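Local coordinates for glycosylation Associate Protein 1 (Streptococcus agalactiae serotype V, PDB 6OYC) that probably takes part in glycosylating and exporting adhesins as a GT-B-like component of the streptococcal accessory Sec system, at residues Asp304-Leu309 with Leu412-Ile417; Lys311-Arg316 with Thr485-Ser490; Lys341-Asn346 with Lys403-Phe408; Leu59-His64 with Gly126-Leu131. All coordinates share one frame; numbering follows the deposited sequence.

Interaction 1. Residues Asp304-Leu309 with Leu412-Ile417; sequences DTRLAL and LSETDI
R306, third residue of a type I beta turn running from D304 to L307, faces E414 in the first turn of helix 414-420, and the backbones stay apart, with the CA atoms of R306 and T415 9.0 Å from each other. Two side chains bridge that distance, crossing at about a right angle. The R306 chain bends at chi3 (-64°), which swings its guanidinium so that one side grips D304 while NH2 still extends to the helix. Within the turn, R306 NE bonds D304 OD1 at 3.0 Å, almost straight and on the syn lone pair, and R306 NH2 bonds D304 OD2 at 2.7 Å. OD1 also takes the backbone N of R306 from above the carboxylate plane, an Asx turn that holds the carboxylate alongside the edge of the guanidinium. Toward the helix, R306 NH2 forms a salt bridge with OE2 of E414 at 2.9 Å (161° at the hydrogen). The bond lies close to the guanidinium plane but enters 57° out of the carboxylate plane. E414 is itself fixed by F31 N on OE1 and Y66 OH on OE2, and R306 NH1 reaches R65 O. The helix start is closed by S413 as N-cap, whose OG accepts from D416 N at 3.2 Å. This salt-bridge network ties the linking loop to both halves of the chain, a placement consistent with the junction between the two Rossmann-like domains of a GT-B fold.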
# COMPACT_ATOMS: atom_id res chain seq x y z
N ASP A 304 -10.59 1.98 5.86
CA ASP A 304 -10.08 2.92 4.86
C ASP A 304 -11.25 3.78 4.40
O ASP A 304 -12.06 3.35 3.57
CB ASP A 304 -9.44 2.20 3.68
CG ASP A 304 -8.95 3.17 2.59
OD1 ASP A 304 -9.00 4.41 2.79
OD2 ASP A 304 -8.50 2.68 1.53
N THR A 305 -11.33 5.01 4.91
CA THR A 305 -12.52 5.82 4.69
C THR A 305 -12.54 6.53 3.34
O THR A 305 -13.48 7.27 3.07
CB THR A 305 -12.67 6.84 5.81
OG1 THR A 305 -11.41 7.48 6.02
CG2 THR A 305 -13.11 6.13 7.12
N ARG A 306 -11.54 6.32 2.48
CA ARG A 306 -11.68 6.77 1.10
C ARG A 306 -12.80 6.04 0.35
O ARG A 306 -13.20 6.49 -0.73
CB ARG A 306 -10.36 6.58 0.33
CG ARG A 306 -9.15 7.32 0.90
CD ARG A 306 -7.84 6.89 0.21
NE ARG A 306 -7.52 5.49 0.44
CZ ARG A 306 -6.60 4.80 -0.24
NH1 ARG A 306 -5.91 5.41 -1.19
NH2 ARG A 306 -6.39 3.51 0.02
N LEU A 307 -13.28 4.91 0.87
CA LEU A 307 -14.34 4.17 0.19
C LEU A 307 -15.67 4.91 0.32
O LEU A 307 -16.01 5.43 1.39
CB LEU A 307 -14.48 2.76 0.78
CG LEU A 307 -13.58 1.62 0.32
CD1 LEU A 307 -13.83 1.23 -1.15
CD2 LEU A 307 -12.10 1.95 0.57
N ALA A 308 -16.43 4.97 -0.77
CA ALA A 308 -17.80 5.47 -0.71
C ALA A 308 -18.72 4.41 -0.13
O ALA A 308 -18.52 3.21 -0.33
CB ALA A 308 -18.29 5.89 -2.09
N LEU A 309 -19.74 4.86 0.59
CA LEU A 309 -20.70 3.97 1.22
C LEU A 309 -22.04 4.05 0.50
O LEU A 309 -22.59 5.14 0.32
CB LEU A 309 -20.91 4.32 2.69
CG LEU A 309 -19.77 4.00 3.66
CD1 LEU A 309 -19.16 5.28 4.20
CD2 LEU A 309 -20.30 3.15 4.80
N LEU A 412 -5.02 -1.60 -10.94
CA LEU A 412 -3.59 -1.33 -10.85
C LEU A 412 -3.17 -0.72 -9.51
O LEU A 412 -1.97 -0.67 -9.22
CB LEU A 412 -3.14 -0.38 -11.98
CG LEU A 412 -3.46 -0.87 -13.41
CD1 LEU A 412 -3.32 0.24 -14.45
CD2 LEU A 412 -2.59 -2.06 -13.78
N SER A 413 -4.12 -0.25 -8.71
CA SER A 413 -3.84 0.58 -7.54
C SER A 413 -5.06 0.49 -6.64
O SER A 413 -6.13 0.02 -7.06
CB SER A 413 -3.59 2.03 -7.94
OG SER A 413 -4.79 2.62 -8.45
N GLU A 414 -4.91 0.97 -5.40
CA GLU A 414 -6.07 1.09 -4.53
C GLU A 414 -7.11 2.02 -5.13
O GLU A 414 -8.31 1.78 -5.01
CB GLU A 414 -5.66 1.57 -3.14
CG GLU A 414 -4.92 0.51 -2.36
CD GLU A 414 -4.04 1.07 -1.24
OE1 GLU A 414 -3.38 0.26 -0.55
OE2 GLU A 414 -4.01 2.30 -1.06
N THR A 415 -6.66 3.08 -5.82
CA THR A 415 -7.60 4.03 -6.41
C THR A 415 -8.50 3.35 -7.45
O THR A 415 -9.69 3.65 -7.52
CB THR A 415 -6.85 5.22 -7.03
OG1 THR A 415 -5.94 5.75 -6.07
CG2 THR A 415 -7.80 6.32 -7.39
N ASP A 416 -7.94 2.46 -8.28
CA ASP A 416 -8.77 1.66 -9.18
C ASP A 416 -9.83 0.90 -8.41
O ASP A 416 -11.02 0.97 -8.72
CB ASP A 416 -7.91 0.67 -9.95
CG ASP A 416 -7.29 1.27 -11.15
OD1 ASP A 416 -7.57 2.45 -11.44
OD2 ASP A 416 -6.48 0.57 -11.79
N ILE A 417 -9.41 0.15 -7.39
CA ILE A 417 -10.33 -0.67 -6.61
C ILE A 417 -11.43 0.20 -6.04
O ILE A 417 -12.61 -0.14 -6.10
CB ILE A 417 -9.57 -1.41 -5.50
CG1 ILE A 417 -8.57 -2.38 -6.12
CG2 ILE A 417 -10.56 -2.08 -4.54
CD1 ILE A 417 -7.62 -2.98 -5.10

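Interaction 2. Residues Lys311-Arg316 with Thr485-Ser490; sequences KSNQVR and TNWNRS
W487 of helix 484-502 meets S312 and N313, two consecutive residues in the short 3-10 segment 311-313, and its six-membered ring supplies nearly all of the helix side of the contact. With chi1 at -163°, CG opposite the backbone N, the indole extends from the helix toward the loop. The nearest contacts set oxygen against ring carbon. S312 OG comes to 3.0 Å from W487 CZ2 and 3.3 Å from its CH2, while N313 OD1 lies 3.3 Å from W487 CZ3. Both oxygens approach the ring obliquely, and the N313 amide plane is turned 56° from that of the indole. Beyond it, N313 ND2 ends 4.4 Å from N488 OD1, too far to bond.

The hydrogen bonds run through a third party, R425, which lies in the chain just before strand 426-428. Its NH1 is bonded to both S312 OG and N313 OD1, and its backbone O takes the indole NE1 of W487. Inside the 3-10 segment, Q314 N bonds K311 O at 3.1 Å and holds the 3-10 turn from which S312 and N313 both reach the indole.

A polar loop and an aromatic side chain are therefore compatible because one arginine serves both: it satisfies the two oxygens that lie against the indole and makes a cation-pi interaction with the ring as well.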
# COMPACT_ATOMS: atom_id res chain seq x y z
N LYS A 311 -23.40 3.79 -2.48
CA LYS A 311 -23.79 4.39 -3.75
C LYS A 311 -24.46 3.40 -4.70
O LYS A 311 -25.09 3.84 -5.67
CB LYS A 311 -22.58 5.03 -4.43
CG LYS A 311 -22.27 6.42 -3.92
CD LYS A 311 -21.83 7.35 -5.05
CE LYS A 311 -20.80 8.35 -4.55
NZ LYS A 311 -19.73 8.63 -5.55
N SER A 312 -24.37 2.09 -4.46
CA SER A 312 -25.05 1.15 -5.34
C SER A 312 -26.57 1.23 -5.24
O SER A 312 -27.26 0.57 -6.02
CB SER A 312 -24.61 -0.29 -5.04
OG SER A 312 -25.22 -0.79 -3.87
N ASN A 313 -27.10 2.01 -4.29
CA ASN A 313 -28.55 2.24 -4.24
C ASN A 313 -29.05 3.04 -5.43
O ASN A 313 -30.26 3.05 -5.69
CB ASN A 313 -28.92 2.95 -2.93
CG ASN A 313 -29.05 1.98 -1.76
OD1 ASN A 313 -29.09 0.77 -1.94
ND2 ASN A 313 -29.11 2.52 -0.55
N GLN A 314 -28.14 3.68 -6.18
CA GLN A 314 -28.46 4.63 -7.24
C GLN A 314 -28.29 4.05 -8.64
O GLN A 314 -28.28 4.82 -9.62
CB GLN A 314 -27.60 5.89 -7.07
CG GLN A 314 -27.58 6.46 -5.64
CD GLN A 314 -26.45 7.45 -5.39
OE1 GLN A 314 -25.70 7.82 -6.30
NE2 GLN A 314 -26.33 7.89 -4.14
N VAL A 315 -28.15 2.74 -8.78
CA VAL A 315 -28.03 2.12 -10.09
C VAL A 315 -28.98 0.94 -10.19
O VAL A 315 -29.28 0.29 -9.19
CB VAL A 315 -26.58 1.66 -10.39
CG1 VAL A 315 -25.68 2.88 -10.56
CG2 VAL A 315 -26.07 0.76 -9.28
N ARG A 316 -29.47 0.68 -11.40
CA ARG A 316 -30.32 -0.49 -11.59
C ARG A 316 -29.50 -1.77 -11.66
O ARG A 316 -29.95 -2.81 -11.18
CB ARG A 316 -31.19 -0.32 -12.85
CG ARG A 316 -32.01 -1.57 -13.20
CD ARG A 316 -32.94 -1.36 -14.39
NE ARG A 316 -32.49 -0.29 -15.28
CZ ARG A 316 -32.85 -0.18 -16.56
NH1 ARG A 316 -33.65 -1.09 -17.11
NH2 ARG A 316 -32.39 0.83 -17.30
N THR A 485 -33.74 -6.13 2.17
CA THR A 485 -33.60 -5.96 3.61
C THR A 485 -32.25 -6.46 4.11
O THR A 485 -31.68 -5.89 5.05
CB THR A 485 -34.77 -6.67 4.32
OG1 THR A 485 -34.96 -6.11 5.62
CG2 THR A 485 -34.53 -8.16 4.45
N ASN A 486 -31.70 -7.49 3.47
CA ASN A 486 -30.42 -8.03 3.91
C ASN A 486 -29.28 -7.09 3.56
O ASN A 486 -28.36 -6.88 4.36
CB ASN A 486 -30.20 -9.41 3.29
CG ASN A 486 -31.28 -10.40 3.66
OD1 ASN A 486 -31.72 -10.44 4.82
ND2 ASN A 486 -31.71 -11.20 2.70
N TRP A 487 -29.35 -6.49 2.37
CA TRP A 487 -28.32 -5.56 1.95
C TRP A 487 -28.28 -4.33 2.84
O TRP A 487 -27.20 -3.88 3.25
CB TRP A 487 -28.55 -5.16 0.50
CG TRP A 487 -27.35 -4.55 -0.13
CD1 TRP A 487 -26.34 -5.20 -0.78
CD2 TRP A 487 -27.03 -3.16 -0.16
NE1 TRP A 487 -25.40 -4.30 -1.22
CE2 TRP A 487 -25.80 -3.04 -0.85
CE3 TRP A 487 -27.65 -2.01 0.32
CZ2 TRP A 487 -25.20 -1.81 -1.06
CZ3 TRP A 487 -27.05 -0.79 0.10
CH2 TRP A 487 -25.84 -0.70 -0.58
N ASN A 488 -29.44 -3.78 3.18
CA ASN A 488 -29.43 -2.60 4.04
C ASN A 488 -28.97 -2.94 5.45
O ASN A 488 -28.40 -2.08 6.13
CB ASN A 488 -30.80 -1.93 4.08
CG ASN A 488 -31.23 -1.44 2.72
OD1 ASN A 488 -30.45 -0.80 2.01
ND2 ASN A 488 -32.47 -1.73 2.36
N ARG A 489 -29.22 -4.16 5.91
CA ARG A 489 -28.67 -4.55 7.20
C ARG A 489 -27.15 -4.44 7.19
O ARG A 489 -26.54 -4.08 8.20
CB ARG A 489 -29.11 -5.98 7.56
CG ARG A 489 -28.45 -6.51 8.84
CD ARG A 489 -29.32 -7.55 9.55
NE ARG A 489 -29.22 -8.85 8.89
CZ ARG A 489 -30.13 -9.32 8.03
NH1 ARG A 489 -31.21 -8.61 7.75
NH2 ARG A 489 -29.95 -10.51 7.48
N SER A 490 -26.53 -4.72 6.03
CA SER A 490 -25.08 -4.71 5.91
C SER A 490 -24.54 -3.28 5.89
O SER A 490 -23.57 -2.97 6.58
CB SER A 490 -24.66 -5.48 4.66
OG SER A 490 -23.26 -5.35 4.44

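Interaction 3. Residues Lys341-Asn346 with Lys403-Phe408; sequences KVMLKN and KTRLSF
R405, entering strand 406-409 at the edge of a parallel sheet, reaches M343 in the last part of helix 329-344, the helix of a beta-alpha-beta crossover between strands 318-323 and 349-354 in a Rossmann-like domain. R405 CB starts against the methyl of M343, with CE at 3.7 Å. Bends at chi2 and chi3 place NE by I349 O of the neighbouring strand, which it bonds, and leave NH2 at the helix. The guanidinium carries M343 CE over one face, 4.1 Å above its plane and displaced toward the rim. The two side chains approach from opposite directions: while the arginine heads for the helix, the methionine points toward the strand, and M343 CE also touches L406 CD2 at 4.0 Å, the apolar part of the contact. R405 NH2, at the tip, donates to the backbone O of M343 at 3.1 Å (155° at the hydrogen). That partner lies in the guanidinium plane, although NH2 stands 36° out of the plane of the M343 carbonyl. N346 O is also close to NH2, but the angle is too poor for a bond. A side chain from the sheet edge thus takes up a carbonyl in the last part of the crossover helix. M343 O has a second donor, N346 N at 3.1 Å, and the two nitrogens reach it from opposite faces of the carbonyl plane.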
# COMPACT_ATOMS: atom_id res chain seq x y z
N LYS A 341 -26.76 -19.70 -13.32
CA LYS A 341 -28.10 -19.98 -12.81
C LYS A 341 -28.75 -18.74 -12.20
O LYS A 341 -29.91 -18.43 -12.51
CB LYS A 341 -28.04 -21.11 -11.78
CG LYS A 341 -28.04 -22.51 -12.38
CD LYS A 341 -28.50 -23.54 -11.35
CE LYS A 341 -27.48 -24.68 -11.21
NZ LYS A 341 -27.36 -25.54 -12.42
N VAL A 342 -28.02 -18.01 -11.34
CA VAL A 342 -28.63 -16.84 -10.71
C VAL A 342 -28.84 -15.73 -11.73
O VAL A 342 -29.74 -14.89 -11.57
CB VAL A 342 -27.81 -16.34 -9.51
CG1 VAL A 342 -27.34 -17.51 -8.64
CG2 VAL A 342 -26.64 -15.48 -9.97
N MET A 343 -28.05 -15.71 -12.80
CA MET A 343 -28.11 -14.62 -13.76
C MET A 343 -29.27 -14.79 -14.73
O MET A 343 -29.89 -13.79 -15.13
CB MET A 343 -26.79 -14.50 -14.52
CG MET A 343 -25.78 -13.62 -13.80
SD MET A 343 -24.13 -13.73 -14.50
CE MET A 343 -24.30 -12.69 -15.96
N LEU A 344 -29.58 -16.03 -15.13
CA LEU A 344 -30.79 -16.25 -15.91
C LEU A 344 -32.03 -15.88 -15.11
O LEU A 344 -33.00 -15.36 -15.67
CB LEU A 344 -30.89 -17.70 -16.36
CG LEU A 344 -29.82 -18.27 -17.29
CD1 LEU A 344 -29.89 -19.77 -17.16
CD2 LEU A 344 -30.06 -17.85 -18.74
N LYS A 345 -32.00 -16.10 -13.81
CA LYS A 345 -33.09 -15.72 -12.93
C LYS A 345 -33.13 -14.23 -12.62
O LYS A 345 -34.08 -13.78 -11.95
CB LYS A 345 -32.98 -16.48 -11.60
CG LYS A 345 -33.49 -17.91 -11.64
CD LYS A 345 -33.25 -18.58 -10.30
CE LYS A 345 -33.73 -17.71 -9.15
NZ LYS A 345 -32.67 -17.52 -8.10
N ASN A 346 -32.14 -13.44 -13.06
CA ASN A 346 -32.09 -12.02 -12.70
C ASN A 346 -31.22 -11.27 -13.71
O ASN A 346 -29.99 -11.29 -13.61
CB ASN A 346 -31.57 -11.84 -11.28
CG ASN A 346 -31.73 -10.42 -10.78
OD1 ASN A 346 -31.75 -9.48 -11.57
ND2 ASN A 346 -31.85 -10.27 -9.47
N LYS A 403 -26.03 -7.41 -25.37
CA LYS A 403 -24.72 -7.11 -24.77
C LYS A 403 -24.43 -7.98 -23.55
O LYS A 403 -25.33 -8.39 -22.82
CB LYS A 403 -24.61 -5.63 -24.41
CG LYS A 403 -23.28 -4.99 -24.85
CD LYS A 403 -23.35 -4.42 -26.27
CE LYS A 403 -21.96 -4.13 -26.82
NZ LYS A 403 -21.28 -3.02 -26.09
N THR A 404 -23.14 -8.22 -23.32
CA THR A 404 -22.68 -9.17 -22.31
C THR A 404 -22.79 -8.56 -20.92
O THR A 404 -22.75 -7.35 -20.75
CB THR A 404 -21.24 -9.59 -22.55
OG1 THR A 404 -20.89 -10.62 -21.63
CG2 THR A 404 -20.32 -8.41 -22.37
N ARG A 405 -22.95 -9.44 -19.93
CA ARG A 405 -22.98 -9.04 -18.53
C ARG A 405 -21.76 -9.55 -17.76
O ARG A 405 -21.76 -9.54 -16.52
CB ARG A 405 -24.27 -9.53 -17.87
CG ARG A 405 -25.46 -9.46 -18.81
CD ARG A 405 -26.67 -8.81 -18.17
NE ARG A 405 -27.15 -9.54 -17.01
CZ ARG A 405 -27.94 -10.62 -17.05
NH1 ARG A 405 -28.34 -11.11 -18.22
NH2 ARG A 405 -28.31 -11.21 -15.92
N LEU A 406 -20.73 -10.01 -18.47
CA LEU A 406 -19.47 -10.42 -17.86
C LEU A 406 -18.35 -9.50 -18.31
O LEU A 406 -18.27 -9.14 -19.49
CB LEU A 406 -19.10 -11.86 -18.25
CG LEU A 406 -20.08 -12.97 -17.89
CD1 LEU A 406 -19.50 -14.32 -18.31
CD2 LEU A 406 -20.36 -12.90 -16.41
N SER A 407 -17.47 -9.15 -17.38
CA SER A 407 -16.24 -8.47 -17.74
C SER A 407 -15.10 -8.97 -16.87
O SER A 407 -15.30 -9.66 -15.86
CB SER A 407 -16.37 -6.94 -17.63
OG SER A 407 -16.85 -6.55 -16.36
N PHE A 408 -13.89 -8.62 -17.29
CA PHE A 408 -12.67 -8.99 -16.61
C PHE A 408 -11.83 -7.74 -16.45
O PHE A 408 -11.60 -7.02 -17.43
CB PHE A 408 -11.92 -10.07 -17.40
CG PHE A 408 -10.64 -10.51 -16.77
CD1 PHE A 408 -9.43 -9.84 -17.03
CD2 PHE A 408 -10.61 -11.62 -15.93
CE1 PHE A 408 -8.25 -10.26 -16.44
CE2 PHE A 408 -9.44 -12.05 -15.35
CZ PHE A 408 -8.25 -11.37 -15.61

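Interaction 4. Residues Leu59-His64 with Gly126-Leu131; sequences LRYYLH and GEEGNL
Y61, on the side of helix 59-65 that looks to the turn between strands 118-125 and 131-138, lays its ring against E128 and N130 of that turn. E128 and the tyrosine slide past each other in opposite directions, with carboxylate and ring nearly parallel, only 7° apart. A bend at chi2 folds the E128 chain back along the ring. E128 CB sits over the Y61 face as a CH-pi contact, 4.1 Å from the ring centroid, and E128 CG is 3.6 Å from Y61 CD1. At the far end of the glutamate, E128 OE1 comes to 3.4 Å from Y61 CB.

N130 lies on the same side of the ring plane but beside CD2 and CE2, with its CG 3.5 Å from Y61 CE2. Its amide is tilted 49° from the ring, so this approach is oblique where that of E128 is flat. The polar ends of both side chains are bonded elsewhere: E128 OE2 forms a salt bridge with R65 NE, and N130 ND2 bonds N58 OD1. A water completes the link, donating to Y61 O at 2.9 Å and more weakly to E128 OE2, and pairing with H64 ND1 at 2.7 Å.

The turn itself has a precise pattern. G129 N bonds G126 O, G126 N bonds N130 O at 2.8 Å, and G129 adopts a positive phi (88°), the type I turn with G1 bulge of a 3:5 beta-hairpin. Here such a hairpin brings the long antiparallel sheet up against a helix of the first Rossmann-like domain.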
# COMPACT_ATOMS: atom_id res chain seq x y z
N LEU A 59 7.38 10.86 -1.85
CA LEU A 59 6.61 10.86 -0.61
C LEU A 59 5.35 11.72 -0.73
O LEU A 59 4.30 11.37 -0.18
CB LEU A 59 7.49 11.33 0.54
CG LEU A 59 6.83 11.46 1.92
CD1 LEU A 59 6.17 10.16 2.33
CD2 LEU A 59 7.88 11.88 2.96
N ARG A 60 5.44 12.85 -1.44
CA ARG A 60 4.30 13.77 -1.43
C ARG A 60 3.13 13.19 -2.22
O ARG A 60 1.98 13.28 -1.78
CB ARG A 60 4.74 15.14 -1.94
CG ARG A 60 5.47 16.01 -0.86
CD ARG A 60 6.85 16.50 -1.30
NE ARG A 60 7.68 15.42 -1.82
CZ ARG A 60 8.51 14.69 -1.08
NH1 ARG A 60 8.66 14.94 0.23
NH2 ARG A 60 9.20 13.70 -1.64
N TYR A 61 3.39 12.55 -3.37
CA TYR A 61 2.32 11.83 -4.05
C TYR A 61 1.82 10.69 -3.19
O TYR A 61 0.61 10.45 -3.13
CB TYR A 61 2.76 11.30 -5.42
CG TYR A 61 2.70 12.37 -6.47
CD1 TYR A 61 1.51 13.08 -6.70
CD2 TYR A 61 3.82 12.72 -7.22
CE1 TYR A 61 1.46 14.09 -7.66
CE2 TYR A 61 3.77 13.71 -8.16
CZ TYR A 61 2.59 14.40 -8.37
OH TYR A 61 2.55 15.38 -9.31
N TYR A 62 2.73 9.98 -2.52
CA TYR A 62 2.29 8.88 -1.68
C TYR A 62 1.29 9.37 -0.64
O TYR A 62 0.20 8.80 -0.49
CB TYR A 62 3.50 8.21 -1.03
CG TYR A 62 3.19 6.90 -0.32
CD1 TYR A 62 2.80 6.89 1.03
CD2 TYR A 62 3.30 5.67 -0.98
CE1 TYR A 62 2.53 5.70 1.70
CE2 TYR A 62 3.02 4.47 -0.32
CZ TYR A 62 2.64 4.49 1.02
OH TYR A 62 2.37 3.31 1.69
N LEU A 63 1.63 10.46 0.06
CA LEU A 63 0.74 10.97 1.11
C LEU A 63 -0.54 11.51 0.51
O LEU A 63 -1.62 11.36 1.11
CB LEU A 63 1.43 12.07 1.92
CG LEU A 63 2.62 11.62 2.78
CD1 LEU A 63 3.22 12.80 3.50
CD2 LEU A 63 2.21 10.53 3.76
N HIS A 64 -0.44 12.15 -0.65
CA HIS A 64 -1.62 12.69 -1.30
C HIS A 64 -2.64 11.60 -1.58
O HIS A 64 -3.85 11.85 -1.50
CB HIS A 64 -1.23 13.36 -2.61
CG HIS A 64 -2.40 13.86 -3.38
ND1 HIS A 64 -2.83 13.27 -4.55
CD2 HIS A 64 -3.26 14.88 -3.14
CE1 HIS A 64 -3.89 13.91 -5.01
NE2 HIS A 64 -4.17 14.89 -4.17
N GLY A 126 5.23 7.46 -12.82
CA GLY A 126 4.58 7.05 -11.60
C GLY A 126 3.09 6.78 -11.77
O GLY A 126 2.50 6.95 -12.84
N GLU A 127 2.49 6.34 -10.67
CA GLU A 127 1.05 6.15 -10.62
C GLU A 127 0.31 7.44 -11.00
O GLU A 127 -0.71 7.39 -11.68
CB GLU A 127 0.64 5.68 -9.22
CG GLU A 127 -0.80 5.17 -9.12
CD GLU A 127 -1.15 4.71 -7.71
OE1 GLU A 127 -0.30 4.05 -7.07
OE2 GLU A 127 -2.28 5.00 -7.24
N GLU A 128 0.83 8.58 -10.57
CA GLU A 128 0.21 9.87 -10.88
C GLU A 128 0.75 10.44 -12.18
O GLU A 128 0.43 11.58 -12.52
CB GLU A 128 0.41 10.87 -9.72
CG GLU A 128 -0.44 10.58 -8.45
CD GLU A 128 0.09 9.42 -7.61
OE1 GLU A 128 1.31 9.15 -7.64
OE2 GLU A 128 -0.72 8.77 -6.91
N GLY A 129 1.57 9.68 -12.91
CA GLY A 129 2.08 10.09 -14.20
C GLY A 129 3.36 10.89 -14.17
O GLY A 129 3.92 11.17 -15.24
N ASN A 130 3.85 11.26 -13.00
CA ASN A 130 5.06 12.06 -12.91
C ASN A 130 6.28 11.21 -13.28
O ASN A 130 6.35 10.01 -13.00
CB ASN A 130 5.22 12.62 -11.50
CG ASN A 130 5.26 11.52 -10.43
OD1 ASN A 130 4.41 10.63 -10.39
ND2 ASN A 130 6.28 11.58 -9.58
N LEU A 131 7.25 11.83 -13.95
CA LEU A 131 8.53 11.19 -14.20
C LEU A 131 9.16 10.75 -12.87
O LEU A 131 9.41 11.59 -11.99
CB LEU A 131 9.45 12.15 -14.95
CG LEU A 131 10.89 11.66 -15.14
CD1 LEU A 131 10.91 10.57 -16.21
CD2 LEU A 131 11.79 12.81 -15.53
O HOH W 1 -1.33 11.07 -5.18

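Interactions 1 and 4 are surface contacts near the middle of the molecule, whereas 2 and 3 are partly buried and lie farther out, in the second Rossmann-like domain. Interactions 1 and 2 use successive parts of one loop, between strands 297-299 and 318-323. Interactions 1 and 3 draw on consecutive elements, helix 414-420 following strand 406-409. Interaction 4 touches interaction 1 directly, S413 CB lying 3.3 Å from E127 OE2. The chemistry differs with place: a salt bridge joins the linking loop to helix 414-420 in 1, an outside arginine mediates in 2, a side chain meets a backbone carbonyl in 3, and face packing with water joins antiparallel sheet to helix in 4.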